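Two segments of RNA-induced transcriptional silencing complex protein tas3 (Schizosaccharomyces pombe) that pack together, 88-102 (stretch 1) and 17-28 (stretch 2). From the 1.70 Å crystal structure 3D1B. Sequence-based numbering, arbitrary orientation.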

ATOM      1  N   THR A  88       8.278   4.362 -16.442  1.00 23.02           N
ATOM      2  CA  THR A  88       7.629   3.109 -16.737  1.00 23.03           C
ATOM      3  C   THR A  88       7.123   2.535 -15.427  1.00 22.81           C
ATOM      4  O   THR A  88       7.537   2.977 -14.375  1.00 22.38           O
ATOM      5  CB  THR A  88       8.603   2.183 -17.475  1.00 24.85           C
ATOM      6  OG1 THR A  88       9.866   2.193 -16.815  1.00 25.46           O
ATOM      7  CG2 THR A  88       8.797   2.646 -18.893  1.00 25.93           C
ATOM      8  N   PRO A  89       6.193   1.566 -15.481  1.00 22.30           N
ATOM      9  CA  PRO A  89       5.576   0.919 -14.313  1.00 22.64           C
ATOM     10  C   PRO A  89       6.411   0.575 -13.082  1.00 20.71           C
ATOM     11  O   PRO A  89       6.151   1.079 -11.982  1.00 19.30           O
ATOM     12  CB  PRO A  89       4.913  -0.313 -14.919  1.00 23.99           C
ATOM     13  CG  PRO A  89       4.510   0.179 -16.271  1.00 25.30           C
ATOM     14  CD  PRO A  89       5.751   0.898 -16.722  1.00 23.98           C
ATOM     15  N   PHE A  90       7.383  -0.313 -13.252  1.00 18.93           N
ATOM     16  CA  PHE A  90       8.240  -0.723 -12.144  1.00 18.58           C
ATOM     17  C   PHE A  90       9.028   0.460 -11.602  1.00 17.48           C
ATOM     18  O   PHE A  90       9.097   0.668 -10.389  1.00 18.96           O
ATOM     19  CB  PHE A  90       9.211  -1.811 -12.612  1.00 18.43           C
ATOM     20  CG  PHE A  90      10.262  -2.169 -11.595  1.00 16.82           C
ATOM     21  CD1 PHE A  90       9.946  -2.968 -10.494  1.00 18.44           C
ATOM     22  CD2 PHE A  90      11.568  -1.717 -11.747  1.00 17.17           C
ATOM     23  CE1 PHE A  90      10.921  -3.313  -9.561  1.00 20.29           C
ATOM     24  CE2 PHE A  90      12.551  -2.054 -10.822  1.00 18.40           C
ATOM     25  CZ  PHE A  90      12.227  -2.857  -9.722  1.00 18.03           C
ATOM     26  N   ALA A  91       9.626   1.230 -12.503  1.00 17.97           N
ATOM     27  CA  ALA A  91      10.417   2.386 -12.102  1.00 16.87           C
ATOM     28  C   ALA A  91       9.566   3.393 -11.340  1.00 16.92           C
ATOM     29  O   ALA A  91      10.000   3.936 -10.325  1.00 16.81           O
ATOM     30  CB  ALA A  91      11.044   3.046 -13.325  1.00 18.95           C
ATOM     31  N   LYS A  92       8.354   3.643 -11.825  1.00 16.06           N
ATOM     32  CA  LYS A  92       7.469   4.600 -11.160  1.00 14.97           C
ATOM     33  C   LYS A  92       7.124   4.140  -9.747  1.00 15.44           C
ATOM     34  O   LYS A  92       7.087   4.944  -8.812  1.00 15.42           O
ATOM     35  CB  LYS A  92       6.179   4.795 -11.965  1.00 16.58           C
ATOM     36  CG  LYS A  92       5.239   5.820 -11.336  1.00 20.01           C
ATOM     37  CD  LYS A  92       3.969   6.038 -12.154  1.00 21.16           C
ATOM     38  CE  LYS A  92       4.263   6.675 -13.502  1.00 24.16           C
ATOM     39  NZ  LYS A  92       2.990   6.982 -14.237  1.00 22.97           N
ATOM     40  N   ALA A  93       6.861   2.846  -9.588  1.00 14.39           N
ATOM     41  CA  ALA A  93       6.524   2.308  -8.275  1.00 14.92           C
ATOM     42  C   ALA A  93       7.724   2.393  -7.336  1.00 14.20           C
ATOM     43  O   ALA A  93       7.572   2.652  -6.141  1.00 15.32           O
ATOM     44  CB  ALA A  93       6.048   0.864  -8.403  1.00 16.17           C
ATOM     45  N   VAL A  94       8.914   2.142  -7.872  1.00 12.70           N
ATOM     46  CA  VAL A  94      10.134   2.235  -7.073  1.00 12.00           C
ATOM     47  C   VAL A  94      10.326   3.691  -6.659  1.00 13.26           C
ATOM     48  O   VAL A  94      10.603   3.984  -5.498  1.00 12.50           O
ATOM     49  CB  VAL A  94      11.366   1.778  -7.877  1.00 13.69           C
ATOM     50  CG1 VAL A  94      12.649   2.135  -7.127  1.00 13.27           C
ATOM     51  CG2 VAL A  94      11.289   0.281  -8.117  1.00 13.81           C
ATOM     52  N   GLY A  95      10.169   4.598  -7.618  1.00 14.12           N
ATOM     53  CA  GLY A  95      10.322   6.015  -7.332  1.00 15.20           C
ATOM     54  C   GLY A  95       9.382   6.515  -6.244  1.00 15.52           C
ATOM     55  O   GLY A  95       9.799   7.230  -5.326  1.00 15.23           O
ATOM     56  N   SER A  96       8.107   6.152  -6.337  1.00 15.23           N
ATOM     57  CA  SER A  96       7.137   6.592  -5.335  1.00 14.22           C
ATOM     58  C   SER A  96       7.470   6.032  -3.949  1.00 15.82           C
ATOM     59  O   SER A  96       7.376   6.737  -2.945  1.00 16.48           O
ATOM     60  CB  SER A  96       5.722   6.161  -5.736  1.00 17.39           C
ATOM     61  OG  SER A  96       4.778   6.549  -4.749  1.00 20.67           O
ATOM     62  N   SER A  97       7.879   4.766  -3.892  1.00 15.34           N
ATOM     63  CA  SER A  97       8.207   4.148  -2.612  1.00 15.58           C
ATOM     64  C   SER A  97       9.473   4.748  -1.998  1.00 16.67           C
ATOM     65  O   SER A  97       9.552   4.922  -0.781  1.00 14.99           O
ATOM     66  CB  SER A  97       8.363   2.632  -2.783  1.00 21.03           C
ATOM     67  OG  SER A  97       9.305   2.332  -3.796  1.00 28.21           O
ATOM     68  N   ILE A  98      10.459   5.068  -2.832  1.00 15.28           N
ATOM     69  CA  ILE A  98      11.695   5.664  -2.335  1.00 14.50           C
ATOM     70  C   ILE A  98      11.430   7.106  -1.910  1.00 16.66           C
ATOM     71  O   ILE A  98      12.031   7.595  -0.954  1.00 14.20           O
ATOM     72  CB  ILE A  98      12.814   5.639  -3.405  1.00 14.80           C
ATOM     73  CG1 ILE A  98      13.230   4.193  -3.693  1.00 17.65           C
ATOM     74  CG2 ILE A  98      14.028   6.423  -2.918  1.00 18.84           C
ATOM     75  CD1 ILE A  98      13.865   3.483  -2.499  1.00 19.49           C
ATOM     76  N   TYR A  99      10.519   7.778  -2.606  1.00 16.39           N
ATOM     77  CA  TYR A  99      10.204   9.163  -2.252  1.00 15.54           C
ATOM     78  C   TYR A  99       9.595   9.237  -0.846  1.00 16.43           C
ATOM     79  O   TYR A  99       9.678  10.274  -0.179  1.00 14.90           O
ATOM     80  CB  TYR A  99       9.258   9.785  -3.283  1.00 15.97           C
ATOM     81  CG  TYR A  99       9.127  11.281  -3.110  1.00 15.75           C
ATOM     82  CD1 TYR A  99      10.231  12.116  -3.281  1.00 15.90           C
ATOM     83  CD2 TYR A  99       7.915  11.855  -2.712  1.00 15.59           C
ATOM     84  CE1 TYR A  99      10.140  13.489  -3.055  1.00 15.72           C
ATOM     85  CE2 TYR A  99       7.814  13.233  -2.483  1.00 14.79           C
ATOM     86  CZ  TYR A  99       8.930  14.039  -2.656  1.00 17.95           C
ATOM     87  OH  TYR A  99       8.847  15.394  -2.427  1.00 15.30           O
ATOM     88  N   LYS A 100       8.973   8.148  -0.393  1.00 15.35           N
ATOM     89  CA  LYS A 100       8.414   8.103   0.960  1.00 15.58           C
ATOM     90  C   LYS A 100       9.574   8.261   1.941  1.00 14.78           C
ATOM     91  O   LYS A 100       9.420   8.821   3.025  1.00 14.93           O
ATOM     92  CB  LYS A 100       7.749   6.752   1.255  1.00 17.53           C
ATOM     93  CG  LYS A 100       6.557   6.409   0.405  1.00 19.67           C
ATOM     94  CD  LYS A 100       5.404   7.364   0.654  1.00 20.66           C
ATOM     95  CE  LYS A 100       4.255   7.051  -0.289  1.00 22.92           C
ATOM     96  NZ  LYS A 100       3.249   8.151  -0.313  1.00 18.59           N
ATOM     97  N   LEU A 101      10.737   7.731   1.559  1.00 14.58           N
ATOM     98  CA  LEU A 101      11.922   7.806   2.407  1.00 14.49           C
ATOM     99  C   LEU A 101      12.556   9.188   2.328  1.00 14.31           C
ATOM    100  O   LEU A 101      13.185   9.649   3.279  1.00 14.04           O
ATOM    101  CB  LEU A 101      12.937   6.733   1.987  1.00 15.09           C
ATOM    102  CG  LEU A 101      12.453   5.284   2.134  1.00 15.72           C
ATOM    103  CD1 LEU A 101      13.608   4.346   1.805  1.00 16.67           C
ATOM    104  CD2 LEU A 101      11.951   5.021   3.539  1.00 19.56           C
ATOM    105  N   VAL A 102      12.400   9.844   1.184  1.00 12.73           N
ATOM    106  CA  VAL A 102      12.942  11.190   1.017  1.00 13.95           C
ATOM    107  C   VAL A 102      12.220  12.130   1.985  1.00 15.35           C
ATOM    108  O   VAL A 102      12.849  12.822   2.794  1.00 14.14           O
ATOM    109  CB  VAL A 102      12.744  11.696  -0.434  1.00 13.95           C
ATOM    110  CG1 VAL A 102      13.070  13.184  -0.526  1.00 14.38           C
ATOM    111  CG2 VAL A 102      13.631  10.895  -1.385  1.00 14.14           C
TER
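Stretch 2 17-28: LYINWLKSLSFF

Packing of stretch 2 (17-28) on the helix of stretch 1 (89-102) in tas3. Stretch 2 enters as a helix that begins earlier in the chain and runs through L17-L22, breaks at L25, whose phi/psi of -71/135° is extended, and resumes as a weakly bonded helix over about 26-28. The helical segment 17-23 crosses helix 89-102 at -52°, the two N-to-C directions running broadly the same way, with a closest axial approach of 11.2 Å. Register follows this direction: F90 lies nearest Y18 (CA to CA 6.7 Å), V94 nearest L22 (CA to CA 8.4 Å) and I98 nearest F27 (CA to CA 10.1 Å), so the backbones diverge toward the C-terminal end.

The contact is built round F90, which has the largest area covered by the other stretch, 127 Å² of its own surface. Its side chain, chi1 t, reaches into stretch 2, against both Y18 and W21. F90 turns its ring edge toward the face of Y18 (centroids 5.6 Å apart, planes at 68°), while F90 CB lies over that same ring, 4.2 Å from its centroid. On its own face F90 receives W21: W21 CB stands 3.8 Å from the F90 ring centroid and 3.4 Å from F90 CZ, and the six-membered ring of W21 presents its edge to the F90 face (centroids 5.3 Å apart, planes at 61°). The tip of F90 also comes close to the backbone, with F90 CE1 3.5 Å from Y18 O and F90 CZ 3.6 Å from L22 N; these two backbone atoms are already joined by the helical hydrogen bond from L22 N to Y18 O (2.9 Å).

Y18, with 56 Å² covered, leaves its backbone sideways, but the end of its side chain comes nearer to stretch 1; Y18 OH lies 3.5 Å from P89 CB, extending the contact to P89, the first residue of the helix.

Beyond the break, F27 (49 Å² covered) takes over. Its CA-to-CB bond points toward stretch 1, and with chi1 t its ring reaches I98 and L101, a helical turn apart: F27 CE2 is 3.6 Å from I98 CD1, and F27 CZ is 4.2 Å from L101 CD1. L25 packs against V94 and F90, its CD1 4.3 Å from V94 CG1 and 4.4 Å from F90 CZ.

No hydrogen bond crosses the interface; its 405 Å² of buried surface, both sides summed, rests on aromatic and aliphatic packing.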

ATOM      1  N   LEU A  17       9.315 -11.006 -12.616  1.00 27.87           N
ATOM      2  CA  LEU A  17      10.241 -10.005 -13.136  1.00 26.05           C
ATOM      3  C   LEU A  17      10.439  -8.847 -12.163  1.00 23.45           C
ATOM      4  O   LEU A  17      11.569  -8.454 -11.884  1.00 22.64           O
ATOM      5  CB  LEU A  17       9.745  -9.444 -14.471  1.00 28.41           C
ATOM      6  CG  LEU A  17      10.237 -10.148 -15.733  1.00 29.08           C
ATOM      7  CD1 LEU A  17       9.700  -9.436 -16.974  1.00 29.43           C
ATOM      8  CD2 LEU A  17      11.760 -10.152 -15.742  1.00 29.70           C
ATOM      9  N   TYR A  18       9.338  -8.299 -11.657  1.00 21.22           N
ATOM     10  CA  TYR A  18       9.409  -7.183 -10.718  1.00 22.60           C
ATOM     11  C   TYR A  18      10.198  -7.560  -9.470  1.00 21.42           C
ATOM     12  O   TYR A  18      10.941  -6.744  -8.927  1.00 18.47           O
ATOM     13  CB  TYR A  18       7.997  -6.722 -10.346  1.00 24.71           C
ATOM     14  CG  TYR A  18       7.328  -5.907 -11.433  1.00 30.19           C
ATOM     15  CD1 TYR A  18       7.577  -6.169 -12.778  1.00 32.98           C
ATOM     16  CD2 TYR A  18       6.434  -4.885 -11.119  1.00 34.36           C
ATOM     17  CE1 TYR A  18       6.956  -5.438 -13.784  1.00 35.84           C
ATOM     18  CE2 TYR A  18       5.805  -4.146 -12.120  1.00 37.16           C
ATOM     19  CZ  TYR A  18       6.072  -4.428 -13.449  1.00 36.54           C
ATOM     20  OH  TYR A  18       5.459  -3.698 -14.441  1.00 38.85           O
ATOM     21  N   ILE A  19      10.036  -8.798  -9.016  1.00 19.79           N
ATOM     22  CA  ILE A  19      10.768  -9.273  -7.848  1.00 19.67           C
ATOM     23  C   ILE A  19      12.254  -9.369  -8.180  1.00 19.77           C
ATOM     24  O   ILE A  19      13.103  -8.942  -7.396  1.00 16.67           O
ATOM     25  CB  ILE A  19      10.256 -10.662  -7.389  1.00 21.17           C
ATOM     26  CG1 ILE A  19       8.868 -10.527  -6.756  1.00 23.19           C
ATOM     27  CG2 ILE A  19      11.233 -11.285  -6.406  1.00 21.95           C
ATOM     28  CD1 ILE A  19       8.842  -9.672  -5.488  1.00 24.59           C
ATOM     29  N   ASN A  20      12.560  -9.927  -9.346  1.00 18.37           N
ATOM     30  CA  ASN A  20      13.947 -10.056  -9.776  1.00 17.27           C
ATOM     31  C   ASN A  20      14.603  -8.688  -9.950  1.00 16.12           C
ATOM     32  O   ASN A  20      15.772  -8.497  -9.601  1.00 16.32           O
ATOM     33  CB  ASN A  20      14.032 -10.850 -11.087  1.00 18.11           C
ATOM     34  CG  ASN A  20      13.619 -12.298 -10.918  1.00 18.11           C
ATOM     35  OD1 ASN A  20      13.489 -12.787  -9.797  1.00 19.55           O
ATOM     36  ND2 ASN A  20      13.420 -12.997 -12.037  1.00 21.75           N
ATOM     37  N   TRP A  21      13.848  -7.737 -10.488  1.00 16.57           N
ATOM     38  CA  TRP A  21      14.361  -6.386 -10.680  1.00 16.21           C
ATOM     39  C   TRP A  21      14.610  -5.716  -9.337  1.00 16.89           C
ATOM     40  O   TRP A  21      15.616  -5.034  -9.146  1.00 16.12           O
ATOM     41  CB  TRP A  21      13.376  -5.543 -11.501  1.00 18.17           C
ATOM     42  CG  TRP A  21      13.315  -5.932 -12.952  1.00 18.92           C
ATOM     43  CD1 TRP A  21      14.263  -6.621 -13.658  1.00 18.36           C
ATOM     44  CD2 TRP A  21      12.267  -5.626 -13.884  1.00 19.86           C
ATOM     45  NE1 TRP A  21      13.870  -6.763 -14.967  1.00 20.91           N
ATOM     46  CE2 TRP A  21      12.651  -6.162 -15.135  1.00 20.20           C
ATOM     47  CE3 TRP A  21      11.043  -4.949 -13.784  1.00 21.12           C
ATOM     48  CZ2 TRP A  21      11.854  -6.043 -16.279  1.00 22.08           C
ATOM     49  CZ3 TRP A  21      10.250  -4.831 -14.924  1.00 20.49           C
ATOM     50  CH2 TRP A  21      10.661  -5.377 -16.155  1.00 21.89           C
ATOM     51  N   LEU A  22      13.684  -5.902  -8.406  1.00 16.61           N
ATOM     52  CA  LEU A  22      13.836  -5.321  -7.079  1.00 15.29           C
ATOM     53  C   LEU A  22      15.120  -5.839  -6.435  1.00 16.47           C
ATOM     54  O   LEU A  22      15.922  -5.072  -5.900  1.00 15.63           O
ATOM     55  CB  LEU A  22      12.643  -5.695  -6.203  1.00 15.51           C
ATOM     56  CG  LEU A  22      12.836  -5.510  -4.700  1.00 13.66           C
ATOM     57  CD1 LEU A  22      13.068  -4.036  -4.381  1.00 15.85           C
ATOM     58  CD2 LEU A  22      11.604  -6.036  -3.974  1.00 14.81           C
ATOM     59  N   LYS A  23      15.310  -7.152  -6.493  1.00 16.28           N
ATOM     60  CA  LYS A  23      16.500  -7.757  -5.908  1.00 16.34           C
ATOM     61  C   LYS A  23      17.783  -7.281  -6.571  1.00 16.71           C
ATOM     62  O   LYS A  23      18.858  -7.350  -5.967  1.00 15.97           O
ATOM     63  CB  LYS A  23      16.420  -9.281  -6.005  1.00 16.74           C
ATOM     64  CG  LYS A  23      15.360  -9.894  -5.116  1.00 18.50           C
ATOM     65  CD  LYS A  23      15.423 -11.408  -5.195  1.00 19.08           C
ATOM     66  CE  LYS A  23      14.433 -12.057  -4.253  1.00 19.74           C
ATOM     67  NZ  LYS A  23      14.426 -13.534  -4.463  1.00 21.03           N
ATOM     68  N   SER A  24      17.664  -6.791  -7.803  1.00 16.07           N
ATOM     69  CA  SER A  24      18.820  -6.320  -8.567  1.00 15.44           C
ATOM     70  C   SER A  24      19.202  -4.862  -8.316  1.00 15.48           C
ATOM     71  O   SER A  24      20.226  -4.396  -8.811  1.00 16.83           O
ATOM     72  CB  SER A  24      18.572  -6.528 -10.060  1.00 15.30           C
ATOM     73  OG  SER A  24      18.339  -7.903 -10.341  1.00 15.51           O
ATOM     74  N   LEU A  25      18.376  -4.136  -7.567  1.00 13.71           N
ATOM     75  CA  LEU A  25      18.684  -2.738  -7.264  1.00 14.31           C
ATOM     76  C   LEU A  25      19.850  -2.685  -6.293  1.00 13.96           C
ATOM     77  O   LEU A  25      19.872  -3.418  -5.311  1.00 14.87           O
ATOM     78  CB  LEU A  25      17.474  -2.048  -6.632  1.00 15.45           C
ATOM     79  CG  LEU A  25      16.313  -1.775  -7.583  1.00 16.24           C
ATOM     80  CD1 LEU A  25      15.093  -1.326  -6.790  1.00 14.49           C
ATOM     81  CD2 LEU A  25      16.728  -0.714  -8.595  1.00 16.02           C
ATOM     82  N   SER A  26      20.809  -1.808  -6.561  1.00 16.56           N
ATOM     83  CA  SER A  26      21.970  -1.678  -5.692  1.00 18.98           C
ATOM     84  C   SER A  26      21.537  -1.351  -4.269  1.00 19.34           C
ATOM     85  O   SER A  26      22.114  -1.847  -3.297  1.00 17.75           O
ATOM     86  CB  SER A  26      22.901  -0.586  -6.218  1.00 20.61           C
ATOM     87  OG  SER A  26      23.378  -0.923  -7.511  1.00 25.56           O
ATOM     88  N   PHE A  27      20.511  -0.515  -4.152  1.00 16.77           N
ATOM     89  CA  PHE A  27      19.990  -0.115  -2.851  1.00 17.23           C
ATOM     90  C   PHE A  27      19.491  -1.327  -2.067  1.00 15.67           C
ATOM     91  O   PHE A  27      19.664  -1.411  -0.853  1.00 17.00           O
ATOM     92  CB  PHE A  27      18.865   0.906  -3.052  1.00 17.40           C
ATOM     93  CG  PHE A  27      18.271   1.435  -1.775  1.00 20.83           C
ATOM     94  CD1 PHE A  27      19.073   2.029  -0.804  1.00 22.45           C
ATOM     95  CD2 PHE A  27      16.895   1.361  -1.559  1.00 20.27           C
ATOM     96  CE1 PHE A  27      18.514   2.545   0.369  1.00 22.22           C
ATOM     97  CE2 PHE A  27      16.324   1.873  -0.392  1.00 23.31           C
ATOM     98  CZ  PHE A  27      17.139   2.466   0.574  1.00 20.26           C
ATOM     99  N   PHE A  28      18.862  -2.266  -2.764  1.00 13.87           N
ATOM    100  CA  PHE A  28      18.358  -3.469  -2.119  1.00 15.20           C
ATOM    101  C   PHE A  28      19.539  -4.341  -1.696  1.00 16.20           C
ATOM    102  O   PHE A  28      19.583  -4.849  -0.576  1.00 17.19           O
ATOM    103  CB  PHE A  28      17.478  -4.256  -3.095  1.00 15.56           C
ATOM    104  CG  PHE A  28      16.913  -5.524  -2.518  1.00 16.97           C
ATOM    105  CD1 PHE A  28      15.681  -5.526  -1.865  1.00 17.86           C
ATOM    106  CD2 PHE A  28      17.610  -6.725  -2.635  1.00 16.07           C
ATOM    107  CE1 PHE A  28      15.147  -6.710  -1.336  1.00 18.68           C
ATOM    108  CE2 PHE A  28      17.089  -7.911  -2.111  1.00 14.67           C
ATOM    109  CZ  PHE A  28      15.855  -7.906  -1.463  1.00 16.91           C
TER